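Local coordinates for translation initiation factor eIF2 assembly protein (Schizosaccharomyces pombe, PDB 4ZGP) that acts as an ATP-dependent chaperone that binds the gamma subunit of eIF2 and allows it to assemble with the alpha and beta subunits, at residues K49-I54 and Q99-A104; S229-K234 and F243-Y248. All blocks are in the same frame, centred on the assembly; numbering follows the deposited sequence. Where two conformers were deposited one is given.

In the fold
Both contacts pack a helix against a strand, and they fall in the two sheet-bearing halves of this ATP-grasp protein, which hold ADP between them. Interaction 1 comes first along the chain and sets helix 95-107 on strand 48-51, an edge of the three-stranded antiparallel sheet that also contains 180-184 and 112-115. Interaction 2 follows and lays helix 221-233 against strand 243-250 in the mixed sheet of the other half. Their centres are about 27 Å apart and their nearest atoms about 16 Å, so they do not touch. Strands 180-184 and 243-250 carry nucleotide-binding residues, so each helix backs a sheet that contributes to the pocket.

Interaction 1: K49-I54 and Q99-A104; sequences KVIKPI and QLIEKA
Ile51, which loses the most surface to this contact, pushes its CD1 methyl into the side of helix 95-107 and meets two consecutive helix residues. CD1 lies 4.1 Å from CG1 of Ile101, the two isoleucine side chains set roughly perpendicular, and 4.3 Å from CG of Leu100. With CG1 anti to the carbonyl carbon (chi1 -61°) and the next bond extended, the longer branch of Ile51 stretches from the strand to the helix. One end of the contact is made by Ala104 and Lys49, where CB of Ala104 stands 4.2 Å from CB of Lys49. The short side chain of Ala104 is consistent with the close backbones at this pair, where CA of Lys49 and CA of Ala104 are 6.5 Å apart. Two folded bonds at its start bend the lysine chain away from residues 99-104, and NZ makes a long, weak ion pair with OE2 of Glu107, at the end of the same helix. Strand 49-51 and helix 99-104 run nearly antiparallel, at 169°, with their axes 9.8 Å apart. This is helix-on-sheet packing in the ATP-grasp fold: strand 48-51 borders an antiparallel sheet in which Leu180 and Leu182 of the neighbouring strand 180-184 continue the apolar surface beneath Ile101 and Ala104. That neighbour also carries Lys183 and Glu184, which bind ATP. Leu100 remains exposed at the margin, whereas Ile101 and Ala104 are buried.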
loop_
_atom_site.group_PDB
_atom_site.type_symbol
_atom_site.label_atom_id
_atom_site.label_comp_id
_atom_site.label_asym_id
_atom_site.label_seq_id
_atom_site.Cartn_x
_atom_site.Cartn_y
_atom_site.Cartn_z
ATOM N N LYS A 49 -8.386 3.936 10.088
ATOM C CA LYS A 49 -8.813 3.088 11.198
ATOM C C LYS A 49 -8.509 1.656 10.861
ATOM O O LYS A 49 -8.638 1.234 9.709
ATOM C CB LYS A 49 -10.315 3.229 11.489
ATOM C CG LYS A 49 -10.746 4.629 11.885
ATOM C CD LYS A 49 -10.423 4.922 13.342
ATOM C CE LYS A 49 -10.929 6.298 13.760
ATOM N NZ LYS A 49 -10.672 6.578 15.205
ATOM N N VAL A 50 -8.097 0.890 11.859
ATOM C CA VAL A 50 -7.828 -0.516 11.629
ATOM C C VAL A 50 -8.747 -1.408 12.449
ATOM O O VAL A 50 -8.827 -1.273 13.668
ATOM C CB VAL A 50 -6.352 -0.868 11.951
ATOM C CG1 VAL A 50 -6.078 -2.311 11.622
ATOM C CG2 VAL A 50 -5.426 0.017 11.150
ATOM N N ILE A 51 -9.443 -2.314 11.773
ATOM C CA ILE A 51 -10.225 -3.333 12.468
ATOM C C ILE A 51 -9.454 -4.646 12.514
ATOM O O ILE A 51 -9.278 -5.314 11.499
ATOM C CB ILE A 51 -11.582 -3.542 11.796
ATOM C CG1 ILE A 51 -12.374 -2.239 11.836
ATOM C CG2 ILE A 51 -12.346 -4.666 12.497
ATOM C CD1 ILE A 51 -13.628 -2.260 10.968
ATOM N N LYS A 52 -8.980 -5.009 13.705
ATOM C CA LYS A 52 -8.060 -6.119 13.856
ATOM C C LYS A 52 -8.315 -6.849 15.177
ATOM O O LYS A 52 -8.363 -6.216 16.224
ATOM C CB LYS A 52 -6.614 -5.623 13.802
ATOM C CG LYS A 52 -5.566 -6.727 13.713
ATOM C CD LYS A 52 -4.164 -6.138 13.826
ATOM C CE LYS A 52 -3.068 -7.204 13.702
ATOM N NZ LYS A 52 -3.142 -7.961 12.424
ATOM N N PRO A 53 -8.502 -8.173 15.119
ATOM C CA PRO A 53 -8.553 -8.927 13.863
ATOM C C PRO A 53 -9.822 -8.652 13.063
ATOM O O PRO A 53 -10.795 -8.107 13.583
ATOM C CB PRO A 53 -8.507 -10.386 14.318
ATOM C CG PRO A 53 -8.997 -10.362 15.719
ATOM C CD PRO A 53 -8.549 -9.056 16.298
ATOM N N ILE A 54 -9.787 -9.006 11.790
ATOM C CA ILE A 54 -10.934 -8.828 10.916
ATOM C C ILE A 54 -12.072 -9.735 11.389
ATOM O O ILE A 54 -11.837 -10.889 11.744
ATOM C CB ILE A 54 -10.545 -9.124 9.437
ATOM C CG1 ILE A 54 -11.645 -8.686 8.476
ATOM C CG2 ILE A 54 -10.177 -10.598 9.244
ATOM C CD1 ILE A 54 -11.165 -8.610 7.058
ATOM N N GLN A 99 -22.089 -2.620 11.104
ATOM C CA GLN A 99 -22.155 -1.385 11.893
ATOM C C GLN A 99 -20.762 -0.911 12.321
ATOM O O GLN A 99 -20.485 0.300 12.361
ATOM C CB GLN A 99 -23.040 -1.588 13.124
ATOM C CG GLN A 99 -24.506 -1.833 12.803
ATOM C CD GLN A 99 -25.137 -0.684 12.044
ATOM O OE1 GLN A 99 -24.868 0.482 12.334
ATOM N NE2 GLN A 99 -25.977 -1.011 11.065
ATOM N N LEU A 100 -19.895 -1.867 12.625
ATOM C CA LEU A 100 -18.517 -1.571 13.011
ATOM C C LEU A 100 -17.791 -0.856 11.876
ATOM O O LEU A 100 -17.127 0.165 12.076
ATOM C CB LEU A 100 -17.782 -2.861 13.386
ATOM C CG LEU A 100 -16.451 -2.736 14.136
ATOM C CD1 LEU A 100 -16.579 -1.767 15.299
ATOM C CD2 LEU A 100 -16.000 -4.103 14.640
ATOM N N ILE A 101 -17.953 -1.387 10.674
ATOM C CA ILE A 101 -17.369 -0.780 9.490
ATOM C C ILE A 101 -17.929 0.602 9.241
ATOM O O ILE A 101 -17.187 1.542 8.989
ATOM C CB ILE A 101 -17.598 -1.674 8.277
ATOM C CG1 ILE A 101 -16.841 -2.991 8.485
ATOM C CG2 ILE A 101 -17.212 -0.961 6.984
ATOM C CD1 ILE A 101 -17.081 -4.004 7.399
ATOM N N GLU A 102 -19.246 0.762 9.350
ATOM C CA GLU A 102 -19.792 2.064 9.017
ATOM C C GLU A 102 -19.569 3.080 10.139
ATOM O O GLU A 102 -19.621 4.291 9.909
ATOM C CB GLU A 102 -21.271 1.922 8.639
ATOM C CG GLU A 102 -21.370 1.342 7.218
ATOM C CD GLU A 102 -22.767 0.937 6.787
ATOM O OE1 GLU A 102 -23.697 0.973 7.627
ATOM O OE2 GLU A 102 -22.920 0.586 5.588
ATOM N N LYS A 103 -19.287 2.596 11.338
ATOM C CA LYS A 103 -18.869 3.485 12.414
ATOM C C LYS A 103 -17.528 4.128 12.040
ATOM O O LYS A 103 -17.350 5.349 12.126
ATOM C CB LYS A 103 -18.761 2.718 13.733
ATOM C CG LYS A 103 -18.105 3.496 14.866
ATOM C CD LYS A 103 -18.066 2.687 16.160
ATOM C CE LYS A 103 -19.340 2.890 16.960
ATOM N NZ LYS A 103 -19.533 4.335 17.283
ATOM N N ALA A 104 -16.599 3.290 11.601
ATOM C CA ALA A 104 -15.290 3.756 11.149
ATOM C C ALA A 104 -15.398 4.741 9.979
ATOM O O ALA A 104 -14.725 5.772 9.957
ATOM C CB ALA A 104 -14.429 2.570 10.770
#

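Interaction 2: S229-K234 and F243-Y248; sequences SDLLKK and FVFDVY
Leu231 O takes a 2.7 Å hydrogen bond from Lys234 N, a backbone link spanning three residues, while the side chain of Leu231 turns to strand 243-250. Its CG is anti to the backbone N (chi1 178°), which carries CD2 to the strand, where it touches Phe245 and Val247. CD2 lies 4.1 Å from CE2 of Phe245 and 3.4 Å from CG1 of Val247. The second approach is shorter than carbon atoms normally allow, but Val247 was deposited in two conformers, so the closeness is doubtful. In both pairs the side chains lie alongside and point opposite ways. Leu232 reaches the strand nearer its start, at Phe243 and Phe245: its CD1 comes 3.8 Å from CZ of Phe243 and 4.1 Å from CE1 of Phe245, approaching both rings obliquely. Leu232 runs roughly perpendicular to the Phe245 side chain, and its CB adds a contact to that ring's CZ. The Phe245 ring thus meets both leucines. Its rotamer, with CG between the backbone N and the carbonyl carbon (chi1 67°), holds the ring where CE1, CE2 and CZ face them. The ring also touches Ile228 in the preceding turn of the helix. Helix 229-233 lies over strand 243-248 at 125°, the axes 10.8 Å apart, as one layer of an alpha/beta half of the ATP-grasp fold. Side chains alternate along the strand: Phe245 and Val247 point toward the helix, whereas Asp246 points away, touches ADP and forms salt bridges with Arg195 and Arg209. No hydrogen bond or salt bridge crosses between helix and strand, so the contact rests on apolar packing and the exclusion of water, while the strand's acidic group serves the nucleotide side.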
loop_
_atom_site.group_PDB
_atom_site.type_symbol
_atom_site.label_atom_id
_atom_site.label_comp_id
_atom_site.label_asym_id
_atom_site.label_seq_id
_atom_site.Cartn_x
_atom_site.Cartn_y
_atom_site.Cartn_z
ATOM N N SER A 229 13.542 12.572 0.365
ATOM C CA SER A 229 14.732 12.356 1.194
ATOM C C SER A 229 14.439 12.671 2.663
ATOM O O SER A 229 14.801 11.928 3.579
ATOM C CB SER A 229 15.881 13.235 0.675
ATOM O OG SER A 229 17.111 12.931 1.294
ATOM N N ASP A 230 13.799 13.811 2.880
ATOM C CA ASP A 230 13.438 14.224 4.234
ATOM C C ASP A 230 12.477 13.244 4.893
ATOM O O ASP A 230 12.611 12.941 6.082
ATOM C CB ASP A 230 12.814 15.614 4.222
ATOM C CG ASP A 230 13.837 16.722 3.985
ATOM O OD1 ASP A 230 15.062 16.465 4.098
ATOM O OD2 ASP A 230 13.401 17.852 3.686
ATOM N N LEU A 231 11.500 12.751 4.134
ATOM C CA LEU A 231 10.574 11.757 4.685
ATOM C C LEU A 231 11.331 10.477 5.077
ATOM O O LEU A 231 11.104 9.923 6.146
ATOM C CB LEU A 231 9.447 11.434 3.690
ATOM C CG LEU A 231 8.427 10.378 4.108
ATOM C CD1 LEU A 231 7.813 10.760 5.443
ATOM C CD2 LEU A 231 7.321 10.219 3.063
ATOM N N LEU A 232 12.247 10.023 4.225
ATOM C CA LEU A 232 12.971 8.792 4.512
ATOM C C LEU A 232 13.736 8.908 5.835
ATOM O O LEU A 232 13.849 7.934 6.570
ATOM C CB LEU A 232 13.938 8.430 3.368
ATOM C CG LEU A 232 14.846 7.212 3.634
ATOM C CD1 LEU A 232 14.085 5.884 3.933
ATOM C CD2 LEU A 232 15.838 7.025 2.465
ATOM N N LYS A 233 14.237 10.101 6.152
ATOM C CA LYS A 233 14.913 10.292 7.437
ATOM C C LYS A 233 13.963 10.042 8.594
ATOM O O LYS A 233 14.379 9.627 9.685
ATOM C CB LYS A 233 15.492 11.699 7.561
ATOM C CG LYS A 233 16.660 11.970 6.642
ATOM C CD LYS A 233 17.069 13.438 6.745
ATOM C CE LYS A 233 18.279 13.744 5.863
ATOM N NZ LYS A 233 17.987 13.574 4.407
ATOM N N LYS A 234 12.684 10.292 8.356
ATOM C CA LYS A 234 11.678 10.078 9.401
ATOM C C LYS A 234 11.174 8.631 9.471
ATOM O O LYS A 234 10.350 8.299 10.330
ATOM C CB LYS A 234 10.493 11.021 9.184
ATOM C CG LYS A 234 10.842 12.485 9.434
ATOM C CD LYS A 234 9.679 13.378 9.062
ATOM C CE LYS A 234 10.103 14.819 8.962
ATOM N NZ LYS A 234 9.080 15.594 8.212
ATOM N N PHE A 243 13.511 -1.631 1.520
ATOM C CA PHE A 243 12.053 -1.629 1.408
ATOM C C PHE A 243 11.634 -0.623 0.342
ATOM O O PHE A 243 12.472 0.066 -0.237
ATOM C CB PHE A 243 11.393 -1.314 2.780
ATOM C CG PHE A 243 11.782 0.028 3.380
ATOM C CD1 PHE A 243 12.938 0.165 4.135
ATOM C CD2 PHE A 243 10.968 1.155 3.204
ATOM C CE1 PHE A 243 13.286 1.392 4.716
ATOM C CE2 PHE A 243 11.314 2.391 3.774
ATOM C CZ PHE A 243 12.467 2.508 4.533
ATOM N N VAL A 244 10.332 -0.558 0.073
ATOM C CA VAL A 244 9.810 0.343 -0.950
ATOM C C VAL A 244 8.692 1.157 -0.324
ATOM O O VAL A 244 7.809 0.565 0.263
ATOM C CB VAL A 244 9.274 -0.443 -2.141
ATOM C CG1 VAL A 244 8.756 0.499 -3.223
ATOM C CG2 VAL A 244 10.384 -1.410 -2.705
ATOM N N PHE A 245 8.728 2.481 -0.427
ATOM C CA PHE A 245 7.632 3.254 0.171
ATOM C C PHE A 245 6.981 4.139 -0.873
ATOM O O PHE A 245 7.646 4.610 -1.788
ATOM C CB PHE A 245 8.105 4.053 1.418
ATOM C CG PHE A 245 9.088 5.180 1.165
ATOM C CD1 PHE A 245 10.446 4.944 1.092
ATOM C CD2 PHE A 245 8.660 6.496 1.136
ATOM C CE1 PHE A 245 11.346 6.002 0.923
ATOM C CE2 PHE A 245 9.550 7.558 0.969
ATOM C CZ PHE A 245 10.887 7.316 0.852
ATOM N N ASP A 246 5.651 4.293 -0.781
ATOM C CA ASP A 246 4.919 5.137 -1.722
ATOM C C ASP A 246 4.629 6.453 -1.036
ATOM O O ASP A 246 4.349 6.483 0.163
ATOM C CB ASP A 246 3.608 4.482 -2.190
ATOM C CG ASP A 246 3.846 3.253 -3.058
ATOM O OD1 ASP A 246 4.949 3.121 -3.630
ATOM O OD2 ASP A 246 2.941 2.414 -3.161
ATOM N N VAL A 247 4.738 7.549 -1.778
ATOM C CA VAL A 247 4.527 8.869 -1.194
ATOM C C VAL A 247 3.623 9.714 -2.065
ATOM O O VAL A 247 3.636 9.589 -3.273
ATOM C CB VAL A 247 5.838 9.623 -1.001
ATOM C CG1 VAL A 247 6.636 8.945 0.022
ATOM C CG2 VAL A 247 6.609 9.715 -2.313
ATOM N N TYR A 248 2.824 10.551 -1.414
ATOM C CA TYR A 248 1.991 11.514 -2.109
ATOM C C TYR A 248 2.488 12.900 -1.711
ATOM O O TYR A 248 2.566 13.224 -0.529
ATOM C CB TYR A 248 0.520 11.338 -1.741
ATOM C CG TYR A 248 -0.362 12.389 -2.387
ATOM C CD1 TYR A 248 -0.368 12.563 -3.761
ATOM C CD2 TYR A 248 -1.207 13.184 -1.615
ATOM C CE1 TYR A 248 -1.186 13.535 -4.364
ATOM C CE2 TYR A 248 -2.042 14.149 -2.210
ATOM C CZ TYR A 248 -2.019 14.319 -3.581
ATOM O OH TYR A 248 -2.833 15.277 -4.175
#